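Local coordinates for hypothetical protein TTHA1606 (Thermus thermophilus, PDB 2YYB), which is of unknown function but belongs to the GTP cyclohydrolase I type 2/NIF3 family and probably binds a pair of divalent metal ions, at residues L10-I16 with L93-H97; V169-G173 with H210-E214. All blocks are in the same frame, centred on the assembly; numbering follows the deposited sequence.

Interaction 1: residues L10-I16 with L93-H97; sequences LDAYLRI and LYAAH
A single tyrosine carries nearly the whole contact: Y94 reaches from its strand, with chi1 t (-174°) and chi2 89°, across a backbone gap of 9.1 Å between the CA atoms of L10 and Y94. Its hydroxyl donates a hydrogen bond from Y94 OH to D11 OD2 at 2.7 Å, the carboxylate swinging in (chi1 -66°) although the D11 CA-CB bond runs sideways. L10, rotamer mt, lays CD1 over one face of the Y94 ring as a CH-pi contact, 4.0 Å from the centroid and 8° off the normal. L14, also mt, packs along the ring edge, with L14 CD1 3.9 Å from Y94 CE2 and 4.0 Å from A96 CB. Residues 10-13 are helical; the helix finishes in a Schellman motif, R15 being C-prime with positive phi (38°), I16 N bonded to D11 O at 3.3 Å and R15 N to A12 O at 2.9 Å. The turn brings I16 CA to 8.1 Å from A96 CA. Residues 93-95 are extended. The C-terminal end of helix 3-13 is thus joined, through the Y94 side chain, to strand 92-95, which runs between strands 27-30 and 60-63, while L10 also touches F60 and, on helix 216-229, L221 and L225.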
ATOM      1  N   LEU A  10     -33.474  -4.376   7.295  1.00 44.45           N
ATOM      2  CA  LEU A  10     -32.305  -4.425   8.170  1.00 43.09           C
ATOM      3  C   LEU A  10     -31.114  -3.634   7.650  1.00 42.69           C
ATOM      4  O   LEU A  10     -30.488  -2.890   8.402  1.00 42.44           O
ATOM      5  CB  LEU A  10     -31.905  -5.871   8.433  1.00 42.17           C
ATOM      6  CG  LEU A  10     -32.942  -6.575   9.310  1.00 41.93           C
ATOM      7  CD1 LEU A  10     -32.544  -8.029   9.542  1.00 41.22           C
ATOM      8  CD2 LEU A  10     -33.049  -5.828  10.630  1.00 41.16           C
ATOM      9  N   ASP A  11     -30.799  -3.778   6.371  1.00 41.94           N
ATOM     10  CA  ASP A  11     -29.682  -3.033   5.817  1.00 42.29           C
ATOM     11  C   ASP A  11     -29.976  -1.539   5.982  1.00 43.92           C
ATOM     12  O   ASP A  11     -29.077  -0.727   6.229  1.00 45.41           O
ATOM     13  CB  ASP A  11     -29.499  -3.370   4.339  1.00 39.80           C
ATOM     14  CG  ASP A  11     -29.071  -4.815   4.113  1.00 39.82           C
ATOM     15  OD1 ASP A  11     -29.179  -5.283   2.968  1.00 36.33           O
ATOM     16  OD2 ASP A  11     -28.616  -5.482   5.071  1.00 41.32           O
ATOM     17  N   ALA A  12     -31.249  -1.185   5.863  1.00 44.47           N
ATOM     18  CA  ALA A  12     -31.664   0.205   5.984  1.00 45.75           C
ATOM     19  C   ALA A  12     -31.578   0.689   7.423  1.00 46.43           C
ATOM     20  O   ALA A  12     -30.905   1.681   7.717  1.00 47.53           O
ATOM     21  CB  ALA A  12     -33.083   0.363   5.478  1.00 46.89           C
ATOM     22  N   TYR A  13     -32.265  -0.031   8.305  1.00 45.53           N
ATOM     23  CA  TYR A  13     -32.330   0.288   9.721  1.00 45.84           C
ATOM     24  C   TYR A  13     -30.977   0.392  10.381  1.00 47.78           C
ATOM     25  O   TYR A  13     -30.767   1.258  11.224  1.00 50.49           O
ATOM     26  CB  TYR A  13     -33.168  -0.765  10.448  1.00 45.31           C
ATOM     27  CG  TYR A  13     -33.373  -0.500  11.921  1.00 44.02           C
ATOM     28  CD1 TYR A  13     -34.106   0.604  12.365  1.00 44.76           C
ATOM     29  CD2 TYR A  13     -32.849  -1.364  12.872  1.00 43.84           C
ATOM     30  CE1 TYR A  13     -34.310   0.834  13.729  1.00 45.35           C
ATOM     31  CE2 TYR A  13     -33.042  -1.151  14.232  1.00 44.66           C
ATOM     32  CZ  TYR A  13     -33.773  -0.053  14.661  1.00 46.52           C
ATOM     33  OH  TYR A  13     -33.966   0.136  16.018  1.00 48.18           O
ATOM     34  N   LEU A  14     -30.063  -0.500  10.013  1.00 48.97           N
ATOM     35  CA  LEU A  14     -28.724  -0.510  10.586  1.00 47.78           C
ATOM     36  C   LEU A  14     -27.810   0.339   9.720  1.00 48.97           C
ATOM     37  O   LEU A  14     -26.679   0.630  10.096  1.00 48.45           O
ATOM     38  CB  LEU A  14     -28.206  -1.949  10.654  1.00 45.80           C
ATOM     39  CG  LEU A  14     -29.123  -2.923  11.405  1.00 45.14           C
ATOM     40  CD1 LEU A  14     -28.667  -4.351  11.175  1.00 44.26           C
ATOM     41  CD2 LEU A  14     -29.120  -2.596  12.888  1.00 44.03           C
ATOM     42  N   ARG A  15     -28.332   0.756   8.568  1.00 50.86           N
ATOM     43  CA  ARG A  15     -27.587   1.553   7.601  1.00 53.20           C
ATOM     44  C   ARG A  15     -26.136   1.094   7.532  1.00 53.20           C
ATOM     45  O   ARG A  15     -25.211   1.822   7.861  1.00 53.14           O
ATOM     46  CB  ARG A  15     -27.688   3.054   7.925  1.00 54.84           C
ATOM     47  CG  ARG A  15     -27.513   3.429   9.379  1.00 56.65           C
ATOM     48  CD  ARG A  15     -28.150   4.782   9.666  1.00 58.09           C
ATOM     49  NE  ARG A  15     -28.480   4.910  11.084  1.00 61.22           N
ATOM     50  CZ  ARG A  15     -29.400   5.737  11.580  1.00 62.99           C
ATOM     51  NH1 ARG A  15     -30.100   6.533  10.773  1.00 63.76           N
ATOM     52  NH2 ARG A  15     -29.639   5.751  12.889  1.00 62.69           N
ATOM     53  N   ILE A  16     -25.967  -0.139   7.080  1.00 53.78           N
ATOM     54  CA  ILE A  16     -24.664  -0.763   6.964  1.00 54.41           C
ATOM     55  C   ILE A  16     -23.760  -0.123   5.921  1.00 55.42           C
ATOM     56  O   ILE A  16     -22.596  -0.504   5.789  1.00 55.99           O
ATOM     57  CB  ILE A  16     -24.824  -2.259   6.630  1.00 53.76           C
ATOM     58  CG1 ILE A  16     -25.494  -2.419   5.258  1.00 51.35           C
ATOM     59  CG2 ILE A  16     -25.664  -2.932   7.712  1.00 52.34           C
ATOM     60  CD1 ILE A  16     -25.496  -3.838   4.726  1.00 48.17           C
ATOM     61  N   LEU A  93     -28.719 -16.565   7.180  1.00 27.36           N
ATOM     62  CA  LEU A  93     -27.710 -16.050   8.109  1.00 24.60           C
ATOM     63  C   LEU A  93     -27.481 -14.596   7.784  1.00 25.47           C
ATOM     64  O   LEU A  93     -27.028 -14.277   6.675  1.00 24.40           O
ATOM     65  CB  LEU A  93     -26.371 -16.780   7.974  1.00 20.85           C
ATOM     66  CG  LEU A  93     -25.389 -16.371   9.079  1.00 19.35           C
ATOM     67  CD1 LEU A  93     -25.956 -16.773  10.436  1.00 16.25           C
ATOM     68  CD2 LEU A  93     -24.038 -17.015   8.867  1.00 19.09           C
ATOM     69  N   TYR A  94     -27.812 -13.730   8.744  1.00 25.48           N
ATOM     70  CA  TYR A  94     -27.651 -12.282   8.606  1.00 27.29           C
ATOM     71  C   TYR A  94     -26.642 -11.810   9.672  1.00 30.03           C
ATOM     72  O   TYR A  94     -26.853 -11.992  10.888  1.00 31.95           O
ATOM     73  CB  TYR A  94     -28.996 -11.573   8.808  1.00 26.25           C
ATOM     74  CG  TYR A  94     -28.946 -10.089   8.532  1.00 27.30           C
ATOM     75  CD1 TYR A  94     -29.179  -9.599   7.257  1.00 29.59           C
ATOM     76  CD2 TYR A  94     -28.628  -9.181   9.535  1.00 28.39           C
ATOM     77  CE1 TYR A  94     -29.098  -8.222   6.977  1.00 33.44           C
ATOM     78  CE2 TYR A  94     -28.544  -7.814   9.279  1.00 31.51           C
ATOM     79  CZ  TYR A  94     -28.785  -7.335   7.995  1.00 33.49           C
ATOM     80  OH  TYR A  94     -28.758  -5.979   7.728  1.00 34.08           O
ATOM     81  N   ALA A  95     -25.549 -11.205   9.229  1.00 30.48           N
ATOM     82  CA  ALA A  95     -24.529 -10.754  10.165  1.00 32.92           C
ATOM     83  C   ALA A  95     -24.478  -9.223  10.264  1.00 34.41           C
ATOM     84  O   ALA A  95     -24.572  -8.519   9.252  1.00 34.74           O
ATOM     85  CB  ALA A  95     -23.144 -11.331   9.749  1.00 30.40           C
ATOM     86  N   ALA A  96     -24.343  -8.725  11.492  1.00 35.59           N
ATOM     87  CA  ALA A  96     -24.269  -7.282  11.757  1.00 38.59           C
ATOM     88  C   ALA A  96     -23.164  -7.029  12.785  1.00 40.15           C
ATOM     89  O   ALA A  96     -23.348  -7.274  13.978  1.00 38.16           O
ATOM     90  CB  ALA A  96     -25.613  -6.766  12.284  1.00 37.63           C
ATOM     91  N   HIS A  97     -22.020  -6.531  12.308  1.00 43.11           N
ATOM     92  CA  HIS A  97     -20.862  -6.275  13.163  1.00 44.79           C
ATOM     93  C   HIS A  97     -20.804  -4.863  13.770  1.00 45.88           C
ATOM     94  O   HIS A  97     -21.483  -4.570  14.764  1.00 43.47           O
ATOM     95  CB  HIS A  97     -19.582  -6.532  12.374  1.00 46.58           C
ATOM     96  CG  HIS A  97     -18.353  -6.587  13.222  1.00 50.49           C
ATOM     97  ND1 HIS A  97     -17.084  -6.526  12.692  1.00 51.93           N
ATOM     98  CD2 HIS A  97     -18.197  -6.745  14.559  1.00 53.14           C
ATOM     99  CE1 HIS A  97     -16.197  -6.647  13.664  1.00 54.24           C
ATOM    100  NE2 HIS A  97     -16.846  -6.782  14.809  1.00 55.08           N
TER

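Interaction 2: residues V169-G173 with H210-E214; sequences VSGSG and HYDTE
The loop 169-173 bends round G171 and sets it against the short, weakly bonded helix 210-213, with CA atoms 4.4 Å apart for G171 and H210 and 5.5 Å for S170 and T213. Of hydrogen bonds there is one across the pair: G171 N donates to T213 OG1 at 3.2 Å (159° at the hydrogen), T213 taking the p rotamer; that hydroxyl also bonds G209 O, just before the helix. Ring contact comes next. With H210 chi1 t (-162°), G171 CA sits squarely over the imidazole face, a CH-pi approach of 3.5 Å to the centroid and 6° off its normal, while S172 OG lies at the ring edge. Van der Waals contacts complete the fit: S170 CB lies 3.3 Å from T213 OG1, and S170, chi1 p, brings OG to 3.4 Å from E214 CG. G171 has phi/psi of 83/-125, where a CB would jam against the preceding carbonyl O and clash with E214 OE2, so glycine is required here. H192 of a second subunit stacks on H210. H210 and E214 are predicted ligands of one divalent metal, E214 lying beside H65 and H64, with D101 also close. The chemistry therefore implies that two probable metal ligands are backed by the loop: the bare CA of G171 supports the H210 ring, while the S170 side chain packs on E214, the G171 amide being taken up by T213 OG1.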
ATOM      1  N   VAL A 169     -17.847   0.511  25.332  1.00 45.17           N
ATOM      2  CA  VAL A 169     -17.393  -0.020  24.031  1.00 42.58           C
ATOM      3  C   VAL A 169     -17.256  -1.527  24.214  1.00 42.90           C
ATOM      4  O   VAL A 169     -16.229  -2.016  24.682  1.00 43.41           O
ATOM      5  CB  VAL A 169     -16.019   0.540  23.562  1.00 42.63           C
ATOM      6  CG1 VAL A 169     -15.604  -0.151  22.280  1.00 40.91           C
ATOM      7  CG2 VAL A 169     -16.089   2.041  23.305  1.00 41.10           C
ATOM      8  N   SER A 170     -18.299  -2.261  23.839  1.00 43.31           N
ATOM      9  CA  SER A 170     -18.331  -3.712  23.997  1.00 42.87           C
ATOM     10  C   SER A 170     -17.351  -4.483  23.122  1.00 40.96           C
ATOM     11  O   SER A 170     -16.875  -3.993  22.110  1.00 39.47           O
ATOM     12  CB  SER A 170     -19.749  -4.224  23.737  1.00 44.83           C
ATOM     13  OG  SER A 170     -20.102  -4.066  22.369  1.00 47.84           O
ATOM     14  N   GLY A 171     -17.069  -5.712  23.532  1.00 41.63           N
ATOM     15  CA  GLY A 171     -16.147  -6.556  22.793  1.00 41.67           C
ATOM     16  C   GLY A 171     -14.703  -6.268  23.158  1.00 41.90           C
ATOM     17  O   GLY A 171     -14.330  -6.305  24.327  1.00 40.82           O
ATOM     18  N   SER A 172     -13.896  -5.972  22.146  1.00 42.77           N
ATOM     19  CA  SER A 172     -12.479  -5.672  22.330  1.00 43.68           C
ATOM     20  C   SER A 172     -12.220  -4.195  22.133  1.00 43.55           C
ATOM     21  O   SER A 172     -11.803  -3.778  21.051  1.00 44.88           O
ATOM     22  CB  SER A 172     -11.615  -6.459  21.331  1.00 42.93           C
ATOM     23  OG  SER A 172     -11.483  -7.815  21.714  1.00 43.87           O
ATOM     24  N   GLY A 173     -12.439  -3.410  23.176  1.00 42.20           N
ATOM     25  CA  GLY A 173     -12.227  -1.985  23.045  1.00 42.40           C
ATOM     26  C   GLY A 173     -10.881  -1.473  23.511  1.00 42.93           C
ATOM     27  O   GLY A 173     -10.562  -0.309  23.286  1.00 42.71           O
ATOM     28  N   HIS A 210     -16.350 -10.501  26.563  1.00 38.32           N
ATOM     29  CA  HIS A 210     -16.612 -10.183  25.165  1.00 40.28           C
ATOM     30  C   HIS A 210     -18.007 -10.714  24.808  1.00 39.75           C
ATOM     31  O   HIS A 210     -18.802 -10.027  24.165  1.00 39.83           O
ATOM     32  CB  HIS A 210     -15.549 -10.822  24.266  1.00 42.31           C
ATOM     33  CG  HIS A 210     -15.476 -10.229  22.892  1.00 43.81           C
ATOM     34  ND1 HIS A 210     -16.585 -10.058  22.091  1.00 45.86           N
ATOM     35  CD2 HIS A 210     -14.415  -9.807  22.162  1.00 45.25           C
ATOM     36  CE1 HIS A 210     -16.209  -9.558  20.926  1.00 47.30           C
ATOM     37  NE2 HIS A 210     -14.898  -9.396  20.943  1.00 46.67           N
ATOM     38  N   TYR A 211     -18.303 -11.933  25.240  1.00 39.45           N
ATOM     39  CA  TYR A 211     -19.612 -12.525  24.975  1.00 40.47           C
ATOM     40  C   TYR A 211     -20.718 -11.800  25.730  1.00 40.18           C
ATOM     41  O   TYR A 211     -21.698 -11.354  25.140  1.00 40.70           O
ATOM     42  CB  TYR A 211     -19.637 -13.989  25.398  1.00 38.35           C
ATOM     43  CG  TYR A 211     -20.953 -14.692  25.143  1.00 38.60           C
ATOM     44  CD1 TYR A 211     -21.273 -15.181  23.876  1.00 40.21           C
ATOM     45  CD2 TYR A 211     -21.862 -14.914  26.176  1.00 38.84           C
ATOM     46  CE1 TYR A 211     -22.452 -15.877  23.644  1.00 37.42           C
ATOM     47  CE2 TYR A 211     -23.053 -15.612  25.954  1.00 38.29           C
ATOM     48  CZ  TYR A 211     -23.339 -16.089  24.682  1.00 38.84           C
ATOM     49  OH  TYR A 211     -24.525 -16.751  24.440  1.00 39.66           O
ATOM     50  N   ASP A 212     -20.549 -11.689  27.040  1.00 40.50           N
ATOM     51  CA  ASP A 212     -21.550 -11.061  27.882  1.00 41.64           C
ATOM     52  C   ASP A 212     -21.893  -9.617  27.580  1.00 43.23           C
ATOM     53  O   ASP A 212     -22.951  -9.147  28.008  1.00 44.29           O
ATOM     54  CB  ASP A 212     -21.176 -11.194  29.355  1.00 41.18           C
ATOM     55  CG  ASP A 212     -21.236 -12.622  29.830  1.00 41.67           C
ATOM     56  OD1 ASP A 212     -22.164 -13.332  29.395  1.00 42.35           O
ATOM     57  OD2 ASP A 212     -20.368 -13.034  30.630  1.00 42.16           O
ATOM     58  N   THR A 213     -21.037  -8.908  26.849  1.00 42.59           N
ATOM     59  CA  THR A 213     -21.349  -7.516  26.538  1.00 41.05           C
ATOM     60  C   THR A 213     -21.923  -7.368  25.126  1.00 41.88           C
ATOM     61  O   THR A 213     -22.647  -6.406  24.860  1.00 42.47           O
ATOM     62  CB  THR A 213     -20.100  -6.550  26.709  1.00 39.47           C
ATOM     63  OG1 THR A 213     -19.102  -6.842  25.723  1.00 36.81           O
ATOM     64  CG2 THR A 213     -19.489  -6.682  28.114  1.00 36.48           C
ATOM     65  N   GLU A 214     -21.605  -8.299  24.219  1.00 42.09           N
ATOM     66  CA  GLU A 214     -22.125  -8.201  22.850  1.00 42.30           C
ATOM     67  C   GLU A 214     -23.384  -9.094  22.677  1.00 41.70           C
ATOM     68  O   GLU A 214     -23.731  -9.535  21.592  1.00 43.02           O
ATOM     69  CB  GLU A 214     -20.999  -8.494  21.801  1.00 43.21           C
ATOM     70  CG  GLU A 214     -19.893  -7.368  21.695  1.00 43.71           C
ATOM     71  CD  GLU A 214     -18.999  -7.433  20.429  1.00 46.99           C
ATOM     72  OE1 GLU A 214     -18.444  -8.523  20.144  1.00 45.16           O
ATOM     73  OE2 GLU A 214     -18.832  -6.390  19.715  1.00 45.86           O
TER

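From the N terminus, helix 3-13 comes first, and interaction 1 closes when strand 92-95 returns to its C-terminal end; the 76 residues between include strands 27-30, 39-42 and 60-63 of the same five-stranded sheet. Interaction 2 opens later, after strand 166-169 of the other, four-stranded sheet, and closes at 210-214, with 36 residues between. The two loops are thus in series, neither nesting nor crossing. The centres of interactions 1 and 2 lie about 18 Å apart. Interaction 2 itself supplies the predicted ligands H210 and E214, while A96, just past strand 92-95, has its side chain about 6 Å from that of H64 and about 8 Å from that of D101, so both sheets border the probable metal site.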